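Local atomic coordinates of ESSB (Geobacillus thermodenitrificans, PDB entry 4ANO), a protein that serves as an integral membrane component of the type VII secretion system, represented here by its cytoplasmic fragment. Residues L74-T82 and T151-E159; R105-N114 and F125-P136. All coordinates share one frame; numbering follows the deposited sequence.

Contact 1: residues L74-T82 and T151-E159; sequences LTFAAIRKT and TVLALTEGE
F76 and L155 make the apolar half of this contact, and R80 makes the polar half. The F76 side chain swings out from the start of helix 76-80 with CG anti to the backbone N (chi1 -173°), which carries the ring across to the last turns of helix 141-155. There L155 meets it twice. CD1 sits over one ring face in a CH-pi contact, 4.0 Å from the centroid of the F76 ring and displaced toward its rim, while L155 CB closes on F76 CZ at 3.5 Å. The carbonyl carbon of A154 lies at the ring edge, and T151 CG2 comes in at a slant, 3.7 Å from F76 CE2. The ring is thus met along one side of the helix by T151 and, three and four residues on, A154 and L155; P112 and F117 touch it from elsewhere in the fold.

One turn on, R80 also leaves its backbone with CG anti to N, but the chain bends at chi2 (58°) and runs past the helix end. Its CD lies 3.4 Å from A154 O, and NH2 donates to G158 O at 3.1 Å, fairly straight at the hydrogen but with the oxygen somewhat out of the guanidinium plane. G158 has positive phi, and a CB on it would collide with R80 NE, so glycine suits both the turn and the arginine. R87 brings a second guanidinium here, bonding to the carbonyls of L155 and T156; the carbonyl-rich C-terminal end of the helix would probably ease the closeness of the two charges. The axes of 76-80 and of 151-155, the end of helix 141-155, approach to 10.8 Å at 50°; the two helices probably correspond to helices D and F of a protein kinase C-lobe, consistent with the family's kinase clan.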
ATOM      1  N   LEU A  74      -8.870   1.883 -10.270  1.00 30.27           N
ATOM      2  CA  LEU A  74      -7.839   1.058 -10.949  1.00 32.05           C
ATOM      3  C   LEU A  74      -6.980   0.275  -9.930  1.00 31.62           C
ATOM      4  O   LEU A  74      -6.618   0.789  -8.854  1.00 29.45           O
ATOM      5  CB  LEU A  74      -6.853   1.935 -11.781  1.00 32.68           C
ATOM      6  CG  LEU A  74      -7.049   2.763 -13.072  1.00 40.45           C
ATOM      7  CD1 LEU A  74      -8.139   2.256 -13.954  1.00 39.18           C
ATOM      8  CD2 LEU A  74      -7.185   4.295 -12.756  1.00 41.67           C
ATOM      9  N   THR A  75      -6.637  -0.951 -10.290  1.00 31.77           N
ATOM     10  CA  THR A  75      -5.789  -1.786  -9.475  1.00 31.92           C
ATOM     11  C   THR A  75      -4.375  -1.384  -9.627  1.00 29.88           C
ATOM     12  O   THR A  75      -3.994  -0.633 -10.544  1.00 29.21           O
ATOM     13  CB  THR A  75      -5.913  -3.253  -9.991  1.00 35.85           C
ATOM     14  OG1 THR A  75      -5.456  -3.282 -11.355  1.00 38.93           O
ATOM     15  CG2 THR A  75      -7.397  -3.656 -10.032  1.00 37.79           C
ATOM     16  N   PHE A  76      -3.569  -1.912  -8.693  1.00 28.15           N
ATOM     17  CA  PHE A  76      -2.151  -1.688  -8.718  1.00 26.89           C
ATOM     18  C   PHE A  76      -1.588  -2.212 -10.070  1.00 29.91           C
ATOM     19  O   PHE A  76      -0.816  -1.531 -10.745  1.00 29.74           O
ATOM     20  CB  PHE A  76      -1.525  -2.466  -7.557  1.00 27.06           C
ATOM     21  CG  PHE A  76      -0.056  -2.179  -7.390  1.00 27.22           C
ATOM     22  CD1 PHE A  76       0.913  -2.916  -8.094  1.00 27.31           C
ATOM     23  CD2 PHE A  76       0.383  -1.140  -6.530  1.00 27.71           C
ATOM     24  CE1 PHE A  76       2.237  -2.658  -7.899  1.00 28.97           C
ATOM     25  CE2 PHE A  76       1.746  -0.919  -6.295  1.00 22.37           C
ATOM     26  CZ  PHE A  76       2.658  -1.692  -7.005  1.00 26.36           C
ATOM     27  N   ALA A  77      -1.968  -3.407 -10.471  1.00 32.60           N
ATOM     28  CA  ALA A  77      -1.423  -3.898 -11.755  1.00 36.02           C
ATOM     29  C   ALA A  77      -1.789  -3.018 -12.970  1.00 36.46           C
ATOM     30  O   ALA A  77      -0.946  -2.820 -13.885  1.00 37.95           O
ATOM     31  CB  ALA A  77      -1.709  -5.373 -11.958  1.00 38.37           C
ATOM     32  N   ALA A  78      -2.969  -2.362 -12.969  1.00 36.16           N
ATOM     33  CA  ALA A  78      -3.292  -1.419 -14.019  1.00 35.71           C
ATOM     34  C   ALA A  78      -2.354  -0.208 -14.063  1.00 33.81           C
ATOM     35  O   ALA A  78      -1.998   0.273 -15.151  1.00 35.30           O
ATOM     36  CB  ALA A  78      -4.771  -0.955 -13.914  1.00 34.71           C
ATOM     37  N   ILE A  79      -2.007   0.342 -12.900  1.00 29.85           N
ATOM     38  CA  ILE A  79      -1.075   1.454 -12.896  1.00 29.26           C
ATOM     39  C   ILE A  79       0.303   1.027 -13.351  1.00 29.28           C
ATOM     40  O   ILE A  79       1.016   1.798 -13.988  1.00 30.11           O
ATOM     41  CB  ILE A  79      -1.077   2.193 -11.522  1.00 29.56           C
ATOM     42  CG1 ILE A  79      -2.529   2.462 -11.137  1.00 28.40           C
ATOM     43  CG2 ILE A  79      -0.216   3.408 -11.612  1.00 28.26           C
ATOM     44  CD1 ILE A  79      -3.261   3.424 -12.182  1.00 32.75           C
ATOM     45  N   ARG A  80       0.678  -0.198 -13.018  1.00 30.37           N
ATOM     46  CA  ARG A  80       1.980  -0.780 -13.412  1.00 31.15           C
ATOM     47  C   ARG A  80       2.157  -0.782 -14.969  1.00 32.65           C
ATOM     48  O   ARG A  80       3.282  -0.729 -15.487  1.00 32.14           O
ATOM     49  CB  ARG A  80       2.153  -2.177 -12.744  1.00 30.87           C
ATOM     50  CG  ARG A  80       3.488  -3.018 -13.060  1.00 35.33           C
ATOM     51  CD  ARG A  80       4.901  -2.388 -12.742  1.00 41.19           C
ATOM     52  NE  ARG A  80       5.980  -3.220 -13.324  1.00 40.73           N
ATOM     53  CZ  ARG A  80       6.408  -3.126 -14.586  1.00 39.81           C
ATOM     54  NH1 ARG A  80       5.875  -2.207 -15.415  1.00 38.63           N
ATOM     55  NH2 ARG A  80       7.390  -3.918 -15.023  1.00 41.24           N
ATOM     56  N   LYS A  81       1.043  -0.729 -15.679  1.00 33.85           N
ATOM     57  CA  LYS A  81       1.061  -0.650 -17.146  1.00 36.36           C
ATOM     58  C   LYS A  81       1.224   0.731 -17.768  1.00 36.74           C
ATOM     59  O   LYS A  81       1.367   0.832 -19.013  1.00 38.37           O
ATOM     60  CB  LYS A  81      -0.205  -1.272 -17.743  1.00 38.11           C
ATOM     61  CG  LYS A  81      -0.356  -2.711 -17.296  1.00 39.20           C
ATOM     62  CD  LYS A  81      -1.693  -3.173 -17.869  1.00 46.17           C
ATOM     63  CE  LYS A  81      -2.074  -4.585 -17.375  1.00 48.68           C
ATOM     64  NZ  LYS A  81      -1.013  -5.636 -17.432  1.00 51.62           N
ATOM     65  N   THR A  82       1.097   1.788 -16.966  1.00 33.70           N
ATOM     66  CA  THR A  82       1.236   3.166 -17.419  1.00 33.42           C
ATOM     67  C   THR A  82       2.711   3.455 -17.611  1.00 32.29           C
ATOM     68  O   THR A  82       3.559   2.603 -17.304  1.00 33.25           O
ATOM     69  CB  THR A  82       0.586   4.174 -16.428  1.00 34.11           C
ATOM     70  OG1 THR A  82       1.183   4.085 -15.122  1.00 30.40           O
ATOM     71  CG2 THR A  82      -0.900   3.885 -16.246  1.00 33.77           C
ATOM     72  N   THR A 151       6.928  -1.655  -2.145  1.00 20.65           N
ATOM     73  CA  THR A 151       5.728  -1.305  -2.973  1.00 19.62           C
ATOM     74  C   THR A 151       6.068  -0.290  -4.075  1.00 21.53           C
ATOM     75  O   THR A 151       5.697  -0.414  -5.267  1.00 19.30           O
ATOM     76  CB  THR A 151       4.577  -0.803  -2.119  1.00 18.54           C
ATOM     77  OG1 THR A 151       4.252  -1.866  -1.211  1.00 17.84           O
ATOM     78  CG2 THR A 151       3.391  -0.448  -3.031  1.00 18.06           C
ATOM     79  N   VAL A 152       6.827   0.727  -3.707  1.00 20.18           N
ATOM     80  CA  VAL A 152       7.264   1.710  -4.694  1.00 19.77           C
ATOM     81  C   VAL A 152       8.188   1.070  -5.751  1.00 19.84           C
ATOM     82  O   VAL A 152       7.985   1.358  -6.965  1.00 21.14           O
ATOM     83  CB  VAL A 152       8.061   2.793  -3.918  1.00 19.18           C
ATOM     84  CG1 VAL A 152       8.908   3.682  -4.892  1.00 23.96           C
ATOM     85  CG2 VAL A 152       7.072   3.659  -3.130  1.00 21.10           C
ATOM     86  N   LEU A 153       9.124   0.212  -5.338  1.00 20.74           N
ATOM     87  CA  LEU A 153       9.964  -0.507  -6.345  1.00 22.18           C
ATOM     88  C   LEU A 153       9.137  -1.413  -7.222  1.00 22.43           C
ATOM     89  O   LEU A 153       9.318  -1.510  -8.447  1.00 25.05           O
ATOM     90  CB  LEU A 153      11.091  -1.299  -5.698  1.00 21.93           C
ATOM     91  CG  LEU A 153      12.139  -0.335  -5.124  1.00 22.59           C
ATOM     92  CD1 LEU A 153      13.135  -1.008  -4.192  1.00 32.18           C
ATOM     93  CD2 LEU A 153      12.800   0.433  -6.174  1.00 25.43           C
ATOM     94  N   ALA A 154       8.197  -2.132  -6.637  1.00 21.67           N
ATOM     95  CA  ALA A 154       7.299  -2.948  -7.441  1.00 20.67           C
ATOM     96  C   ALA A 154       6.495  -2.100  -8.458  1.00 23.76           C
ATOM     97  O   ALA A 154       6.216  -2.562  -9.562  1.00 24.61           O
ATOM     98  CB  ALA A 154       6.366  -3.733  -6.585  1.00 24.22           C
ATOM     99  N   LEU A 155       6.122  -0.891  -8.093  1.00 21.20           N
ATOM    100  CA  LEU A 155       5.311  -0.073  -8.980  1.00 23.72           C
ATOM    101  C   LEU A 155       6.162   0.605 -10.102  1.00 23.36           C
ATOM    102  O   LEU A 155       5.675   0.739 -11.240  1.00 26.29           O
ATOM    103  CB  LEU A 155       4.633   0.987  -8.145  1.00 21.02           C
ATOM    104  CG  LEU A 155       3.713   1.979  -8.835  1.00 26.06           C
ATOM    105  CD1 LEU A 155       2.591   1.158  -9.467  1.00 28.72           C
ATOM    106  CD2 LEU A 155       3.153   2.961  -7.843  1.00 24.29           C
ATOM    107  N   THR A 156       7.383   1.008  -9.758  1.00 24.97           N
ATOM    108  CA  THR A 156       8.212   1.899 -10.593  1.00 26.31           C
ATOM    109  C   THR A 156       9.201   1.089 -11.406  1.00 27.70           C
ATOM    110  O   THR A 156       8.995   0.904 -12.567  1.00 28.97           O
ATOM    111  CB  THR A 156       8.942   2.987  -9.766  1.00 24.33           C
ATOM    112  OG1 THR A 156       9.758   2.376  -8.737  1.00 26.30           O
ATOM    113  CG2 THR A 156       7.911   3.899  -9.070  1.00 28.83           C
ATOM    114  N   GLU A 157      10.290   0.675 -10.781  0.50 29.19           N
ATOM    115  CA  GLU A 157      11.300  -0.223 -11.379  0.50 30.65           C
ATOM    116  C   GLU A 157      10.630  -1.467 -11.942  0.50 31.21           C
ATOM    117  O   GLU A 157      10.831  -1.832 -13.121  0.50 31.62           O
ATOM    118  CB  GLU A 157      12.293  -0.647 -10.309  0.50 30.69           C
ATOM    119  CG  GLU A 157      13.473  -1.456 -10.849  0.50 33.83           C
ATOM    120  CD  GLU A 157      14.800  -0.700 -10.775  0.50 34.43           C
ATOM    121  OE1 GLU A 157      14.887   0.477 -11.228  0.50 36.73           O
ATOM    122  OE2 GLU A 157      15.767  -1.317 -10.265  0.50 37.99           O
ATOM    123  N   GLY A 158       9.849  -2.109 -11.090  1.00 30.57           N
ATOM    124  CA  GLY A 158       9.076  -3.270 -11.381  1.00 31.93           C
ATOM    125  C   GLY A 158       9.837  -4.458 -12.002  1.00 35.24           C
ATOM    126  O   GLY A 158       9.295  -5.130 -12.885  1.00 37.63           O
ATOM    127  N   GLU A 159      11.065  -4.731 -11.572  0.50 34.01           N
ATOM    128  CA  GLU A 159      11.744  -5.905 -12.121  0.50 35.11           C
ATOM    129  C   GLU A 159      11.586  -7.139 -11.226  0.50 34.02           C
ATOM    130  O   GLU A 159      12.032  -8.230 -11.575  0.50 35.05           O
ATOM    131  CB  GLU A 159      13.210  -5.611 -12.449  0.50 36.15           C
ATOM    132  CG  GLU A 159      13.855  -6.644 -13.410  0.50 39.68           C
ATOM    133  CD  GLU A 159      13.322  -6.580 -14.843  0.50 43.31           C
ATOM    134  OE1 GLU A 159      12.940  -5.480 -15.304  0.50 43.46           O
ATOM    135  OE2 GLU A 159      13.294  -7.636 -15.523  0.50 46.18           O
TER

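Contact 2: residues R105-N114 and F125-P136; sequences RLIFIVCPEN and FLHVGVKESLPP
N114 turns its amide toward H127 by placing CG anti to the backbone N (chi1 -156°) with a modest twist at chi2 (33°), and both ends of the amide then grip the H127 backbone. OD1 accepts from H127 N at 2.7 Å, while ND2 gives one hydrogen to H127 O at 3.0 Å, in the carbonyl plane and on a lone pair. The other ND2 hydrogen goes to I109 O at 2.9 Å. Since both acceptors lie in the amide plane, the group is fixed against rotation. A leucine in place of N114 would probably leave H127 N without its acceptor and H127 O and I109 O without the ND2 donor, weakening the hold of the 109-114 turn on the 125-127 run. Next to it, the main-chain oxygen of N114 accepts from L126 N.

Further along, I107 and G129 exchange two backbone bonds as an antiparallel hydrogen-bonded pair, and K131 N adds one to R105 O at 2.7 Å. I107 slides past P136, which follows a cis peptide, its CG2 3.8 Å from P136 CG. A CB on G129 would strike P136 O. F108 has two conformers; in the one described its ring meets that of F125 obliquely, planes at 43°. V110 CG2 touches F125 CE1 at 3.7 Å. Water 2 bridges I109 N and H127 O.

The short antiparallel pair 106-107/129-130 probably corresponds to strands 6 and 9 of a protein kinase. By sequence and position, the 107-114 run probably corresponds to the catalytic loop and H127-V128-G129 to the DFG motif, with histidine where kinases carry aspartate, consistent with a pseudokinase-like fold.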
ATOM      1  N   ARG A 105      -6.491   6.588  15.386  0.50 30.80           N
ATOM      2  CA  ARG A 105      -6.305   5.157  15.690  0.50 25.88           C
ATOM      3  C   ARG A 105      -6.036   4.289  14.415  0.50 23.08           C
ATOM      4  O   ARG A 105      -5.825   3.094  14.504  0.50 22.00           O
ATOM      5  CB  ARG A 105      -7.490   4.577  16.498  0.50 26.13           C
ATOM      6  CG  ARG A 105      -7.474   4.896  18.005  0.50 25.94           C
ATOM      7  CD  ARG A 105      -8.653   4.251  18.754  0.50 26.64           C
ATOM      8  NE  ARG A 105      -9.910   4.710  18.216  0.50 24.64           N
ATOM      9  CZ  ARG A 105     -10.906   3.935  17.775  0.50 26.23           C
ATOM     10  NH1 ARG A 105     -10.836   2.630  17.872  0.50 14.29           N
ATOM     11  NH2 ARG A 105     -12.000   4.496  17.282  0.50 20.26           N
ATOM     12  N   LEU A 106      -6.051   4.888  13.242  1.00 22.84           N
ATOM     13  CA  LEU A 106      -5.915   4.076  11.980  1.00 21.07           C
ATOM     14  C   LEU A 106      -4.454   3.738  11.675  1.00 21.42           C
ATOM     15  O   LEU A 106      -3.578   4.589  11.858  1.00 24.91           O
ATOM     16  CB  LEU A 106      -6.550   4.790  10.781  1.00 20.67           C
ATOM     17  CG  LEU A 106      -8.014   5.076  10.992  1.00 22.42           C
ATOM     18  CD1 LEU A 106      -8.437   5.942   9.747  1.00 25.14           C
ATOM     19  CD2 LEU A 106      -8.819   3.794  11.074  1.00 22.27           C
ATOM     20  N   ILE A 107      -4.151   2.505  11.291  1.00 19.27           N
ATOM     21  CA  ILE A 107      -2.768   2.075  11.036  1.00 20.22           C
ATOM     22  C   ILE A 107      -2.664   1.469   9.662  1.00 19.63           C
ATOM     23  O   ILE A 107      -3.450   0.558   9.330  1.00 21.16           O
ATOM     24  CB  ILE A 107      -2.269   1.083  12.098  1.00 20.75           C
ATOM     25  CG1 ILE A 107      -2.318   1.755  13.502  1.00 23.91           C
ATOM     26  CG2 ILE A 107      -0.867   0.551  11.758  1.00 22.03           C
ATOM     27  CD1 ILE A 107      -1.936   0.814  14.706  1.00 22.43           C
ATOM     28  N   PHE A 108      -1.718   1.926   8.846  0.50 20.30           N
ATOM     29  CA  PHE A 108      -1.702   1.508   7.431  0.50 20.59           C
ATOM     30  C   PHE A 108      -0.721   0.379   7.119  0.50 19.89           C
ATOM     31  O   PHE A 108       0.376   0.331   7.715  0.50 19.89           O
ATOM     32  CB  PHE A 108      -1.465   2.741   6.548  0.50 22.84           C
ATOM     33  CG  PHE A 108      -2.604   3.727   6.647  0.50 26.23           C
ATOM     34  CD1 PHE A 108      -3.724   3.566   5.867  0.50 27.95           C
ATOM     35  CD2 PHE A 108      -2.581   4.751   7.615  0.50 27.78           C
ATOM     36  CE1 PHE A 108      -4.808   4.452   5.983  0.50 32.00           C
ATOM     37  CE2 PHE A 108      -3.672   5.636   7.769  0.50 28.63           C
ATOM     38  CZ  PHE A 108      -4.772   5.491   6.950  0.50 30.93           C
ATOM     39  N   ILE A 109      -1.191  -0.595   6.335  1.00 17.55           N
ATOM     40  CA  ILE A 109      -0.338  -1.702   5.794  1.00 17.63           C
ATOM     41  C   ILE A 109      -0.244  -1.497   4.295  1.00 16.94           C
ATOM     42  O   ILE A 109      -1.279  -1.439   3.568  1.00 17.28           O
ATOM     43  CB  ILE A 109      -0.807  -3.133   6.193  1.00 16.98           C
ATOM     44  CG1 ILE A 109      -0.043  -4.244   5.394  1.00 17.51           C
ATOM     45  CG2 ILE A 109      -2.387  -3.364   5.992  1.00 19.19           C
ATOM     46  CD1 ILE A 109      -0.173  -5.619   6.125  1.00 21.72           C
ATOM     47  N   VAL A 110       1.016  -1.423   3.789  1.00 17.20           N
ATOM     48  CA  VAL A 110       1.230  -1.029   2.406  1.00 17.68           C
ATOM     49  C   VAL A 110       1.747  -2.224   1.599  1.00 18.70           C
ATOM     50  O   VAL A 110       2.812  -2.817   1.861  1.00 19.85           O
ATOM     51  CB  VAL A 110       2.227   0.147   2.299  1.00 16.42           C
ATOM     52  CG1 VAL A 110       2.489   0.482   0.836  1.00 18.70           C
ATOM     53  CG2 VAL A 110       1.700   1.347   3.112  1.00 19.25           C
ATOM     54  N   CYS A 111       0.996  -2.623   0.579  1.00 18.65           N
ATOM     55  CA  CYS A 111       1.413  -3.664  -0.335  1.00 16.65           C
ATOM     56  C   CYS A 111       0.500  -3.566  -1.565  1.00 20.10           C
ATOM     57  O   CYS A 111      -0.556  -2.966  -1.444  1.00 21.36           O
ATOM     58  CB  CYS A 111       1.517  -5.042   0.280  1.00 18.87           C
ATOM     59  SG  CYS A 111      -0.194  -5.563   0.877  0.99 23.79           S
ATOM     60  N   PRO A 112       0.890  -4.145  -2.703  1.00 19.76           N
ATOM     61  CA  PRO A 112       0.112  -3.962  -3.938  1.00 22.28           C
ATOM     62  C   PRO A 112      -1.306  -4.516  -3.812  1.00 20.71           C
ATOM     63  O   PRO A 112      -2.222  -3.861  -4.346  1.00 25.09           O
ATOM     64  CB  PRO A 112       0.951  -4.753  -5.001  1.00 23.32           C
ATOM     65  CG  PRO A 112       2.369  -4.459  -4.512  1.00 24.24           C
ATOM     66  CD  PRO A 112       2.271  -4.601  -2.981  1.00 20.68           C
ATOM     67  N   GLU A 113      -1.508  -5.574  -3.036  1.00 24.39           N
ATOM     68  CA  GLU A 113      -2.848  -6.218  -2.928  1.00 24.40           C
ATOM     69  C   GLU A 113      -3.791  -5.271  -2.192  1.00 24.15           C
ATOM     70  O   GLU A 113      -5.043  -5.405  -2.292  1.00 26.54           O
ATOM     71  CB  GLU A 113      -2.778  -7.512  -2.112  1.00 26.77           C
ATOM     72  CG  GLU A 113      -3.989  -8.379  -2.263  1.00 35.29           C
ATOM     73  CD  GLU A 113      -3.949  -9.685  -1.476  1.00 39.84           C
ATOM     74  OE1 GLU A 113      -3.098  -9.905  -0.566  1.00 39.64           O
ATOM     75  OE2 GLU A 113      -4.834 -10.515  -1.814  1.00 46.91           O
ATOM     76  N   ASN A 114      -3.221  -4.369  -1.404  1.00 19.97           N
ATOM     77  CA  ASN A 114      -4.037  -3.504  -0.560  1.00 20.54           C
ATOM     78  C   ASN A 114      -4.286  -2.117  -1.103  1.00 20.22           C
ATOM     79  O   ASN A 114      -4.766  -1.247  -0.382  1.00 23.65           O
ATOM     80  CB  ASN A 114      -3.411  -3.420   0.830  1.00 19.18           C
ATOM     81  CG  ASN A 114      -4.417  -3.070   1.888  1.00 21.14           C
ATOM     82  OD1 ASN A 114      -5.613  -3.451   1.824  1.00 22.51           O
ATOM     83  ND2 ASN A 114      -3.941  -2.336   2.906  1.00 19.79           N
ATOM     84  N   PHE A 125      -6.193   2.816   0.321  1.00 23.39           N
ATOM     85  CA  PHE A 125      -6.050   1.502   0.914  1.00 21.37           C
ATOM     86  C   PHE A 125      -7.345   0.797   1.030  1.00 22.96           C
ATOM     87  O   PHE A 125      -8.390   1.434   1.332  1.00 26.04           O
ATOM     88  CB  PHE A 125      -5.437   1.615   2.347  1.00 22.31           C
ATOM     89  CG  PHE A 125      -4.089   2.141   2.340  1.00 24.61           C
ATOM     90  CD1 PHE A 125      -3.032   1.310   2.009  1.00 26.22           C
ATOM     91  CD2 PHE A 125      -3.840   3.460   2.599  1.00 29.84           C
ATOM     92  CE1 PHE A 125      -1.753   1.769   1.981  1.00 30.57           C
ATOM     93  CE2 PHE A 125      -2.566   3.967   2.520  1.00 35.23           C
ATOM     94  CZ  PHE A 125      -1.511   3.127   2.182  1.00 35.03           C
ATOM     95  N   LEU A 126      -7.334  -0.506   0.852  1.00 22.87           N
ATOM     96  CA  LEU A 126      -8.436  -1.314   1.041  1.00 22.62           C
ATOM     97  C   LEU A 126      -8.646  -1.635   2.511  1.00 23.44           C
ATOM     98  O   LEU A 126      -9.598  -1.140   3.130  1.00 28.24           O
ATOM     99  CB  LEU A 126      -8.316  -2.621   0.240  1.00 25.25           C
ATOM    100  CG  LEU A 126      -8.399  -2.322  -1.275  1.00 27.25           C
ATOM    101  CD1 LEU A 126      -7.844  -3.407  -2.107  1.00 33.52           C
ATOM    102  CD2 LEU A 126      -9.882  -2.058  -1.642  1.00 26.88           C
ATOM    103  N   HIS A 127      -7.780  -2.436   3.064  1.00 20.31           N
ATOM    104  CA  HIS A 127      -7.850  -2.784   4.496  1.00 20.07           C
ATOM    105  C   HIS A 127      -7.007  -1.792   5.337  1.00 19.12           C
ATOM    106  O   HIS A 127      -5.916  -1.430   4.931  1.00 19.69           O
ATOM    107  CB  HIS A 127      -7.288  -4.156   4.753  1.00 19.39           C
ATOM    108  CG  HIS A 127      -7.201  -4.478   6.221  1.00 22.03           C
ATOM    109  ND1 HIS A 127      -8.305  -4.722   7.001  1.00 21.03           N
ATOM    110  CD2 HIS A 127      -6.157  -4.408   7.059  1.00 18.22           C
ATOM    111  CE1 HIS A 127      -7.940  -4.850   8.261  1.00 21.19           C
ATOM    112  NE2 HIS A 127      -6.623  -4.715   8.323  1.00 21.18           N
ATOM    113  N   VAL A 128      -7.543  -1.391   6.507  1.00 20.16           N
ATOM    114  CA  VAL A 128      -6.771  -0.502   7.426  1.00 18.69           C
ATOM    115  C   VAL A 128      -6.918  -1.091   8.811  1.00 16.70           C
ATOM    116  O   VAL A 128      -7.949  -1.698   9.132  1.00 20.24           O
ATOM    117  CB  VAL A 128      -7.427   0.871   7.370  1.00 20.47           C
ATOM    118  CG1 VAL A 128      -6.759   1.769   8.309  1.00 21.03           C
ATOM    119  CG2 VAL A 128      -7.250   1.520   5.907  1.00 23.25           C
ATOM    120  N   GLY A 129      -5.769  -1.131   9.553  1.00 16.48           N
ATOM    121  CA  GLY A 129      -5.795  -1.576  10.991  1.00 15.35           C
ATOM    122  C   GLY A 129      -6.266  -0.486  11.953  1.00 16.72           C
ATOM    123  O   GLY A 129      -6.448   0.694  11.617  1.00 16.02           O
ATOM    124  N   VAL A 130      -6.624  -0.971  13.150  1.00 17.32           N
ATOM    125  CA  VAL A 130      -7.025  -0.112  14.242  1.00 18.20           C
ATOM    126  C   VAL A 130      -6.187  -0.353  15.423  1.00 19.74           C
ATOM    127  O   VAL A 130      -6.024  -1.475  15.904  1.00 18.20           O
ATOM    128  CB  VAL A 130      -8.510  -0.375  14.622  1.00 18.66           C
ATOM    129  CG1 VAL A 130      -8.986   0.633  15.701  1.00 19.60           C
ATOM    130  CG2 VAL A 130      -9.349  -0.250  13.350  1.00 19.11           C
ATOM    131  N   LYS A 131      -5.551   0.733  15.862  1.00 18.01           N
ATOM    132  CA  LYS A 131      -4.662   0.589  17.040  1.00 21.22           C
ATOM    133  C   LYS A 131      -5.284  -0.112  18.230  1.00 20.88           C
ATOM    134  O   LYS A 131      -6.391   0.242  18.667  1.00 20.54           O
ATOM    135  CB  LYS A 131      -4.088   1.956  17.378  1.00 20.94           C
ATOM    136  CG  LYS A 131      -2.825   1.896  18.371  1.00 30.50           C
ATOM    137  CD  LYS A 131      -2.449   3.350  18.793  1.00 41.34           C
ATOM    138  CE  LYS A 131      -1.636   3.443  20.108  1.00 49.49           C
ATOM    139  NZ  LYS A 131      -0.904   2.198  20.498  1.00 53.00           N
ATOM    140  N   GLU A 132      -4.558  -1.130  18.731  1.00 20.92           N
ATOM    141  CA  GLU A 132      -4.953  -1.983  19.907  1.00 22.33           C
ATOM    142  C   GLU A 132      -6.276  -2.773  19.661  1.00 20.08           C
ATOM    143  O   GLU A 132      -6.953  -3.220  20.603  1.00 23.26           O
ATOM    144  CB  GLU A 132      -5.118  -1.094  21.143  1.00 24.39           C
ATOM    145  CG  GLU A 132      -3.839  -0.523  21.702  1.00 33.58           C
ATOM    146  CD  GLU A 132      -4.008   0.057  23.067  1.00 40.34           C
ATOM    147  OE1 GLU A 132      -4.720   1.094  23.223  1.00 47.99           O
ATOM    148  OE2 GLU A 132      -3.384  -0.530  23.994  1.00 45.22           O
ATOM    149  N   SER A 133      -6.680  -2.935  18.386  1.00 20.23           N
ATOM    150  CA  SER A 133      -7.923  -3.560  18.098  1.00 19.98           C
ATOM    151  C   SER A 133      -7.864  -4.584  16.941  1.00 21.65           C
ATOM    152  O   SER A 133      -8.366  -5.677  17.054  1.00 22.95           O
ATOM    153  CB  SER A 133      -9.021  -2.527  17.806  1.00 23.13           C
ATOM    154  OG  SER A 133      -9.302  -1.676  18.909  1.00 28.89           O
ATOM    155  N   LEU A 134      -7.302  -4.220  15.791  1.00 19.44           N
ATOM    156  CA  LEU A 134      -7.446  -5.029  14.592  1.00 18.40           C
ATOM    157  C   LEU A 134      -6.157  -4.867  13.810  1.00 18.39           C
ATOM    158  O   LEU A 134      -5.743  -3.794  13.521  1.00 19.45           O
ATOM    159  CB  LEU A 134      -8.646  -4.493  13.741  1.00 19.59           C
ATOM    160  CG  LEU A 134      -8.928  -5.336  12.508  1.00 19.15           C
ATOM    161  CD1 LEU A 134      -9.714  -6.599  13.073  1.00 22.99           C
ATOM    162  CD2 LEU A 134      -9.845  -4.599  11.545  1.00 20.47           C
ATOM    163  N   PRO A 135      -5.513  -5.952  13.478  1.00 18.90           N
ATOM    164  CA  PRO A 135      -4.191  -5.808  12.808  1.00 19.53           C
ATOM    165  C   PRO A 135      -4.311  -5.064  11.456  1.00 18.72           C
ATOM    166  O   PRO A 135      -5.252  -5.262  10.723  1.00 17.93           O
ATOM    167  CB  PRO A 135      -3.772  -7.263  12.558  1.00 20.88           C
ATOM    168  CG  PRO A 135      -4.576  -8.082  13.557  1.00 20.31           C
ATOM    169  CD  PRO A 135      -5.908  -7.360  13.632  1.00 22.01           C
ATOM    170  N   PRO A 136      -3.299  -4.281  11.112  1.00 19.20           N
ATOM    171  CA  PRO A 136      -2.093  -4.024  11.957  1.00 20.53           C
ATOM    172  C   PRO A 136      -2.516  -3.139  13.126  1.00 19.36           C
ATOM    173  O   PRO A 136      -3.130  -2.066  12.943  1.00 19.59           O
ATOM    174  CB  PRO A 136      -1.138  -3.302  10.989  1.00 19.30           C
ATOM    175  CG  PRO A 136      -2.096  -2.618  10.031  1.00 19.13           C
ATOM    176  CD  PRO A 136      -3.182  -3.672   9.798  1.00 21.21           C
TER
HETATM  177  O   HOH W   1      -8.968   0.907  19.541  1.00 24.84           O
HETATM  178  O   HOH W   2      -3.702   0.226   5.178  1.00 18.29           O

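How the contacts relate
Both contacts are buried, but they lie about 20 Å apart, centre to centre, on opposite sides of the chain's centre, and contact 2 is nested within the loop that contact 1 closes. Contact 1 joins two helices, largely through hydrocarbon and one arginine reaching a helix end. Contact 2 relies far more on the backbone, with strand bonds and an amide clamp set among apolar side chains, and reaches solvent at its R105 end. The two meet where the 105-114 segment turns: F76 CB lies 3.6 Å from P112 O, and T151 OG1, bonded to E147, packs against V110 and C111. Helix 141-155 thus borders both.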